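Local coordinates for protein catechol 1,2-dioxygenase (Burkholderia vietnamiensis, PDB 5TD3) that probably catalyses the intradiol ring cleavage of catechol by molecular oxygen and carries bound phospholipid, at residues 126-137 against 183-194. Sequence-based numbering, arbitrary orientation.
Sequences PVRDGVAKIDLD and AQRDFNLRGAVR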
ATOM      1  N   PRO A 126      -4.193 -29.991  13.902  1.00 29.84           N
ATOM      2  CA  PRO A 126      -3.997 -31.159  14.772  1.00 31.64           C
ATOM      3  C   PRO A 126      -2.598 -31.736  14.662  1.00 28.88           C
ATOM      4  O   PRO A 126      -2.020 -31.821  13.572  1.00 26.52           O
ATOM      5  CB  PRO A 126      -5.050 -32.157  14.281  1.00 38.77           C
ATOM      6  CG  PRO A 126      -5.334 -31.742  12.851  1.00 45.48           C
ATOM      7  CD  PRO A 126      -5.192 -30.246  12.845  1.00 31.99           C
ATOM      8  N   VAL A 127      -2.039 -32.052  15.828  1.00 27.37           N
ATOM      9  CA  VAL A 127      -0.715 -32.647  15.987  1.00 27.42           C
ATOM     10  C   VAL A 127      -0.886 -34.115  16.360  1.00 31.67           C
ATOM     11  O   VAL A 127      -1.664 -34.436  17.267  1.00 33.90           O
ATOM     12  CB  VAL A 127       0.097 -31.911  17.065  1.00 28.45           C
ATOM     13  CG1 VAL A 127       1.473 -32.544  17.225  1.00 39.33           C
ATOM     14  CG2 VAL A 127       0.219 -30.443  16.729  1.00 31.09           C
ATOM     15  N   ARG A 128      -0.200 -35.004  15.646  1.00 27.96           N
ATOM     16  CA  ARG A 128      -0.173 -36.435  15.950  1.00 29.37           C
ATOM     17  C   ARG A 128       1.270 -36.910  16.081  1.00 29.75           C
ATOM     18  O   ARG A 128       2.201 -36.250  15.620  1.00 28.88           O
ATOM     19  CB  ARG A 128      -0.907 -37.281  14.894  1.00 39.03           C
ATOM     20  CG  ARG A 128      -2.336 -36.850  14.594  1.00 33.29           C
ATOM     21  CD  ARG A 128      -2.944 -37.689  13.473  1.00 36.69           C
ATOM     22  NE  ARG A 128      -4.396 -37.573  13.386  1.00 29.86           N
ATOM     23  CZ  ARG A 128      -5.049 -36.585  12.775  1.00 35.54           C
ATOM     24  NH1 ARG A 128      -4.384 -35.604  12.173  1.00 36.49           N
ATOM     25  NH2 ARG A 128      -6.381 -36.581  12.753  1.00 35.51           N
ATOM     26  N   ASP A 129       1.464 -38.053  16.746  1.00 31.14           N
ATOM     27  CA  ASP A 129       2.780 -38.686  16.761  1.00 31.70           C
ATOM     28  C   ASP A 129       3.016 -39.509  15.498  1.00 39.51           C
ATOM     29  O   ASP A 129       2.211 -40.383  15.156  1.00 32.72           O
ATOM     30  CB  ASP A 129       2.949 -39.605  17.978  1.00 33.90           C
ATOM     31  CG  ASP A 129       3.160 -38.852  19.271  1.00 43.72           C
ATOM     32  OD1 ASP A 129       3.503 -37.660  19.239  1.00 41.63           O
ATOM     33  OD2 ASP A 129       3.015 -39.483  20.338  1.00 53.65           O
ATOM     34  N   GLY A 130       4.131 -39.248  14.823  1.00 32.38           N
ATOM     35  CA  GLY A 130       4.583 -40.132  13.739  1.00 38.06           C
ATOM     36  C   GLY A 130       3.890 -40.110  12.387  1.00 36.20           C
ATOM     37  O   GLY A 130       4.558 -40.029  11.351  1.00 30.99           O
ATOM     38  N   VAL A 131       2.564 -40.191  12.368  1.00 31.44           N
ATOM     39  CA  VAL A 131       1.805 -40.286  11.127  1.00 33.11           C
ATOM     40  C   VAL A 131       0.525 -39.473  11.270  1.00 35.06           C
ATOM     41  O   VAL A 131      -0.091 -39.446  12.342  1.00 36.50           O
ATOM     42  CB  VAL A 131       1.509 -41.758  10.775  1.00 43.75           C
ATOM     43  CG1 VAL A 131       0.872 -42.475  11.952  1.00 48.75           C
ATOM     44  CG2 VAL A 131       0.631 -41.859   9.540  1.00 40.40           C
ATOM     45  N   ALA A 132       0.132 -38.788  10.199  1.00 31.72           N
ATOM     46  CA  ALA A 132      -1.114 -38.030  10.222  1.00 33.07           C
ATOM     47  C   ALA A 132      -1.838 -38.114   8.890  1.00 37.24           C
ATOM     48  O   ALA A 132      -1.233 -37.936   7.828  1.00 33.28           O
ATOM     49  CB  ALA A 132      -0.869 -36.563  10.576  1.00 30.71           C
ATOM     50  N   LYS A 133      -3.140 -38.367   8.959  1.00 33.86           N
ATOM     51  CA  LYS A 133      -4.029 -38.253   7.814  1.00 32.46           C
ATOM     52  C   LYS A 133      -4.736 -36.906   7.902  1.00 28.06           C
ATOM     53  O   LYS A 133      -5.528 -36.676   8.822  1.00 29.72           O
ATOM     54  CB  LYS A 133      -5.035 -39.402   7.775  1.00 36.23           C
ATOM     55  CG  LYS A 133      -6.031 -39.309   6.619  1.00 32.23           C
ATOM     56  CD  LYS A 133      -7.123 -40.353   6.771  1.00 35.73           C
ATOM     57  CE  LYS A 133      -8.450 -39.926   6.131  1.00 43.03           C
ATOM     58  NZ  LYS A 133      -8.369 -39.447   4.738  1.00 43.21           N
ATOM     59  N   ILE A 134      -4.478 -36.036   6.929  1.00 26.20           N
ATOM     60  CA  ILE A 134      -4.882 -34.638   7.024  1.00 24.79           C
ATOM     61  C   ILE A 134      -5.953 -34.261   6.013  1.00 24.33           C
ATOM     62  O   ILE A 134      -6.440 -33.122   6.048  1.00 24.79           O
ATOM     63  CB  ILE A 134      -3.668 -33.688   6.926  1.00 25.93           C
ATOM     64  CG1 ILE A 134      -2.975 -33.814   5.578  1.00 23.81           C
ATOM     65  CG2 ILE A 134      -2.683 -33.998   8.049  1.00 27.99           C
ATOM     66  CD1 ILE A 134      -1.828 -32.788   5.365  1.00 24.32           C
ATOM     67  N   ASP A 135      -6.375 -35.183   5.142  1.00 27.84           N
ATOM     68  CA  ASP A 135      -7.497 -34.903   4.255  1.00 27.47           C
ATOM     69  C   ASP A 135      -8.785 -35.260   4.996  1.00 29.19           C
ATOM     70  O   ASP A 135      -9.042 -36.430   5.298  1.00 30.01           O
ATOM     71  CB  ASP A 135      -7.383 -35.634   2.916  1.00 30.63           C
ATOM     72  CG  ASP A 135      -7.434 -37.140   3.044  1.00 34.39           C
ATOM     73  OD1 ASP A 135      -6.630 -37.724   3.809  1.00 33.31           O
ATOM     74  OD2 ASP A 135      -8.319 -37.740   2.388  1.00 32.17           O
ATOM     75  N   LEU A 136      -9.543 -34.232   5.372  1.00 27.15           N
ATOM     76  CA  LEU A 136     -10.805 -34.359   6.092  1.00 27.08           C
ATOM     77  C   LEU A 136     -12.020 -34.271   5.187  1.00 28.02           C
ATOM     78  O   LEU A 136     -13.044 -34.908   5.468  1.00 26.69           O
ATOM     79  CB  LEU A 136     -10.904 -33.265   7.159  1.00 26.38           C
ATOM     80  CG  LEU A 136      -9.698 -33.108   8.088  1.00 31.53           C
ATOM     81  CD1 LEU A 136      -9.908 -31.936   9.029  1.00 31.48           C
ATOM     82  CD2 LEU A 136      -9.414 -34.397   8.871  1.00 33.69           C
ATOM     83  N   ASP A 137     -11.931 -33.490   4.121  1.00 26.67           N
ATOM     84  CA  ASP A 137     -13.036 -33.290   3.197  1.00 28.21           C
ATOM     85  C   ASP A 137     -12.828 -34.142   1.957  1.00 33.48           C
ATOM     86  O   ASP A 137     -11.725 -34.177   1.402  1.00 30.04           O
ATOM     87  CB  ASP A 137     -13.157 -31.816   2.819  1.00 27.68           C
ATOM     88  CG  ASP A 137     -13.555 -30.959   3.994  1.00 26.77           C
ATOM     89  OD1 ASP A 137     -14.597 -31.277   4.614  1.00 32.24           O
ATOM     90  OD2 ASP A 137     -12.848 -29.978   4.293  1.00 26.97           O
ATOM     91  N   ALA A 183     -16.178 -24.514   1.042  1.00 26.97           N
ATOM     92  CA  ALA A 183     -16.368 -25.955   0.915  1.00 35.52           C
ATOM     93  C   ALA A 183     -15.502 -26.783   1.854  1.00 31.10           C
ATOM     94  O   ALA A 183     -15.704 -28.002   1.925  1.00 30.87           O
ATOM     95  CB  ALA A 183     -16.095 -26.398  -0.525  1.00 34.39           C
ATOM     96  N   GLN A 184     -14.559 -26.184   2.575  1.00 29.28           N
ATOM     97  CA  GLN A 184     -13.626 -26.959   3.388  1.00 26.36           C
ATOM     98  C   GLN A 184     -13.815 -26.664   4.864  1.00 34.14           C
ATOM     99  O   GLN A 184     -14.050 -25.516   5.254  1.00 32.68           O
ATOM    100  CB  GLN A 184     -12.171 -26.663   3.012  1.00 22.31           C
ATOM    101  CG  GLN A 184     -11.837 -26.920   1.576  1.00 20.91           C
ATOM    102  CD  GLN A 184     -10.381 -26.694   1.323  1.00 21.89           C
ATOM    103  OE1 GLN A 184      -9.524 -27.272   1.993  1.00 25.78           O
ATOM    104  NE2 GLN A 184     -10.081 -25.843   0.371  1.00 21.12           N
ATOM    105  N   ARG A 185     -13.696 -27.707   5.682  1.00 30.91           N
ATOM    106  CA  ARG A 185     -13.795 -27.556   7.121  1.00 31.38           C
ATOM    107  C   ARG A 185     -12.461 -27.097   7.698  1.00 30.06           C
ATOM    108  O   ARG A 185     -11.420 -27.140   7.040  1.00 28.46           O
ATOM    109  CB  ARG A 185     -14.240 -28.860   7.778  1.00 35.21           C
ATOM    110  CG  ARG A 185     -13.158 -29.904   7.878  1.00 36.76           C
ATOM    111  CD  ARG A 185     -13.755 -31.213   8.365  1.00 43.31           C
ATOM    112  NE  ARG A 185     -14.626 -31.818   7.358  1.00 44.72           N
ATOM    113  CZ  ARG A 185     -15.286 -32.957   7.539  1.00 52.08           C
ATOM    114  NH1 ARG A 185     -15.174 -33.605   8.690  1.00 56.58           N
ATOM    115  NH2 ARG A 185     -16.055 -33.447   6.577  1.00 44.00           N
ATOM    116  N   ASP A 186     -12.506 -26.672   8.961  1.00 28.82           N
ATOM    117  CA  ASP A 186     -11.307 -26.240   9.669  1.00 31.40           C
ATOM    118  C   ASP A 186     -10.195 -27.276   9.540  1.00 31.33           C
ATOM    119  O   ASP A 186     -10.422 -28.477   9.726  1.00 29.54           O
ATOM    120  CB  ASP A 186     -11.628 -26.000  11.147  1.00 33.58           C
ATOM    121  CG  ASP A 186     -12.441 -24.722  11.385  1.00 35.19           C
ATOM    122  OD1 ASP A 186     -12.573 -23.897  10.466  1.00 38.24           O
ATOM    123  OD2 ASP A 186     -12.925 -24.537  12.517  1.00 44.13           O
ATOM    124  N   PHE A 187      -9.009 -26.792   9.172  1.00 24.34           N
ATOM    125  CA  PHE A 187      -7.759 -27.550   9.088  1.00 24.12           C
ATOM    126  C   PHE A 187      -7.793 -28.667   8.048  1.00 26.81           C
ATOM    127  O   PHE A 187      -6.973 -29.589   8.104  1.00 27.10           O
ATOM    128  CB  PHE A 187      -7.357 -28.086  10.465  1.00 29.46           C
ATOM    129  CG  PHE A 187      -7.171 -26.994  11.477  1.00 30.71           C
ATOM    130  CD1 PHE A 187      -6.174 -26.041  11.305  1.00 32.87           C
ATOM    131  CD2 PHE A 187      -8.013 -26.888  12.575  1.00 35.96           C
ATOM    132  CE1 PHE A 187      -6.007 -25.016  12.225  1.00 35.46           C
ATOM    133  CE2 PHE A 187      -7.853 -25.866  13.498  1.00 39.02           C
ATOM    134  CZ  PHE A 187      -6.853 -24.928  13.320  1.00 39.50           C
ATOM    135  N   ASN A 188      -8.699 -28.608   7.068  1.00 25.06           N
ATOM    136  CA  ASN A 188      -8.579 -29.535   5.950  1.00 25.73           C
ATOM    137  C   ASN A 188      -7.223 -29.351   5.286  1.00 21.55           C
ATOM    138  O   ASN A 188      -6.815 -28.227   4.992  1.00 20.88           O
ATOM    139  CB  ASN A 188      -9.684 -29.322   4.922  1.00 26.76           C
ATOM    140  CG  ASN A 188      -9.698 -30.411   3.875  1.00 23.88           C
ATOM    141  OD1 ASN A 188      -9.600 -31.586   4.204  1.00 25.98           O
ATOM    142  ND2 ASN A 188      -9.811 -30.032   2.616  1.00 24.26           N
ATOM    143  N   LEU A 189      -6.522 -30.467   5.072  1.00 23.77           N
ATOM    144  CA  LEU A 189      -5.206 -30.485   4.429  1.00 26.47           C
ATOM    145  C   LEU A 189      -4.173 -29.693   5.233  1.00 21.58           C
ATOM    146  O   LEU A 189      -3.224 -29.128   4.676  1.00 20.67           O
ATOM    147  CB  LEU A 189      -5.288 -29.984   2.978  1.00 19.17           C
ATOM    148  CG  LEU A 189      -6.411 -30.676   2.200  1.00 21.00           C
ATOM    149  CD1 LEU A 189      -6.527 -30.044   0.824  1.00 19.55           C
ATOM    150  CD2 LEU A 189      -6.188 -32.185   2.095  1.00 27.87           C
ATOM    151  N   ARG A 190      -4.331 -29.665   6.558  1.00 21.68           N
ATOM    152  CA  ARG A 190      -3.378 -29.010   7.446  1.00 20.85           C
ATOM    153  C   ARG A 190      -3.135 -29.918   8.642  1.00 22.21           C
ATOM    154  O   ARG A 190      -4.085 -30.380   9.271  1.00 23.27           O
ATOM    155  CB  ARG A 190      -3.908 -27.651   7.933  1.00 20.72           C
ATOM    156  CG  ARG A 190      -4.223 -26.655   6.815  1.00 19.52           C
ATOM    157  CD  ARG A 190      -4.812 -25.375   7.368  1.00 19.73           C
ATOM    158  NE  ARG A 190      -5.108 -24.412   6.298  1.00 18.69           N
ATOM    159  CZ  ARG A 190      -4.231 -23.539   5.803  1.00 18.16           C
ATOM    160  NH1 ARG A 190      -2.986 -23.478   6.266  1.00 18.39           N
ATOM    161  NH2 ARG A 190      -4.602 -22.716   4.822  1.00 18.93           N
ATOM    162  N   GLY A 191      -1.877 -30.198   8.945  1.00 22.48           N
ATOM    163  CA  GLY A 191      -1.644 -31.074  10.082  1.00 23.76           C
ATOM    164  C   GLY A 191      -0.183 -31.056  10.461  1.00 23.91           C
ATOM    165  O   GLY A 191       0.671 -30.620   9.690  1.00 29.20           O
ATOM    166  N   ALA A 192       0.100 -31.621  11.628  1.00 25.17           N
ATOM    167  CA  ALA A 192       1.464 -31.661  12.141  1.00 29.99           C
ATOM    168  C   ALA A 192       1.750 -33.043  12.702  1.00 26.90           C
ATOM    169  O   ALA A 192       0.874 -33.672  13.304  1.00 29.10           O
ATOM    170  CB  ALA A 192       1.704 -30.596  13.222  1.00 30.35           C
ATOM    171  N   VAL A 193       2.963 -33.527  12.441  1.00 33.28           N
ATOM    172  CA  VAL A 193       3.470 -34.789  12.968  1.00 32.29           C
ATOM    173  C   VAL A 193       4.667 -34.515  13.874  1.00 29.15           C
ATOM    174  O   VAL A 193       5.554 -33.725  13.519  1.00 29.94           O
ATOM    175  CB  VAL A 193       3.865 -35.749  11.832  1.00 31.67           C
ATOM    176  CG1 VAL A 193       4.701 -36.894  12.371  1.00 35.06           C
ATOM    177  CG2 VAL A 193       2.624 -36.281  11.140  1.00 30.50           C
ATOM    178  N   ARG A 194       4.687 -35.162  15.042  1.00 30.54           N
ATOM    179  CA  ARG A 194       5.835 -35.144  15.943  0.52 40.93           C
ATOM    180  C   ARG A 194       6.658 -36.405  15.702  1.00 35.94           C
ATOM    181  O   ARG A 194       6.138 -37.518  15.820  1.00 37.64           O
ATOM    182  CB  ARG A 194       5.388 -35.071  17.404  0.52 44.55           C
ATOM    183  CG  ARG A 194       5.902 -33.857  18.164  0.52 48.36           C
ATOM    184  CD  ARG A 194       5.712 -34.029  19.667  0.52 48.68           C
ATOM    185  NE  ARG A 194       4.345 -34.412  20.011  0.52 52.11           N
ATOM    186  CZ  ARG A 194       3.451 -33.603  20.572  0.52 50.55           C
ATOM    187  NH1 ARG A 194       3.769 -32.350  20.863  0.52 49.08           N
ATOM    188  NH2 ARG A 194       2.236 -34.053  20.847  0.52 50.64           N
TER
HETATM  189  O   HOH W   1      -1.834 -34.285  12.441  1.00 25.46           O
HETATM  190  O   HOH W   2       1.761 -35.631  19.095  1.00 50.08           O
HETATM  191  O   HOH W   3      -9.991 -32.025   0.448  1.00 25.09           O
HETATM  192  O   HOH W   4     -16.709 -29.374   4.702  1.00 35.00           O
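V193 against A132, and I134 against G191, make the close apolar part of this contact. V193 turns CG2 against A132 CB at 3.5 Å, and the CG2 branch of I134 lies over the bare CA of G191 at 3.7 Å. How one chain can serve two sheets is well illustrated here: strand 127-129 runs parallel to 190-194 at the margin of one mixed sheet, then turns at G130 so that 131-133 borders the other sheet beside 200-206, as edge strands of the two-sheet β-sandwich core of intradiol dioxygenases. V193 and I134 lie in the fill between these sheets, whereas V127, D129 and R194 look outward. There the grip is slack: in one of its two conformers R194 tentatively forms a salt bridge whose hydrogen bond, NE to D129 OD1, is straight but weak at 3.4 Å, while V127 CG1 rests over the guanidinium face. In the turns leading into strand 190-194, N188 OD1 collects two backbone donors, L136 N nearly along the C=O axis (2.9 Å) and D137 N from above the amide plane (3.0 Å). With its CG anti to the backbone N (chi1 -171°), N188 swings its amide oxygen to both. D137 divides its carboxylate, OD2 accepting R185 N on the syn side and R185 NE reaching OD1 (2.8 Å) from above the carboxylate plane.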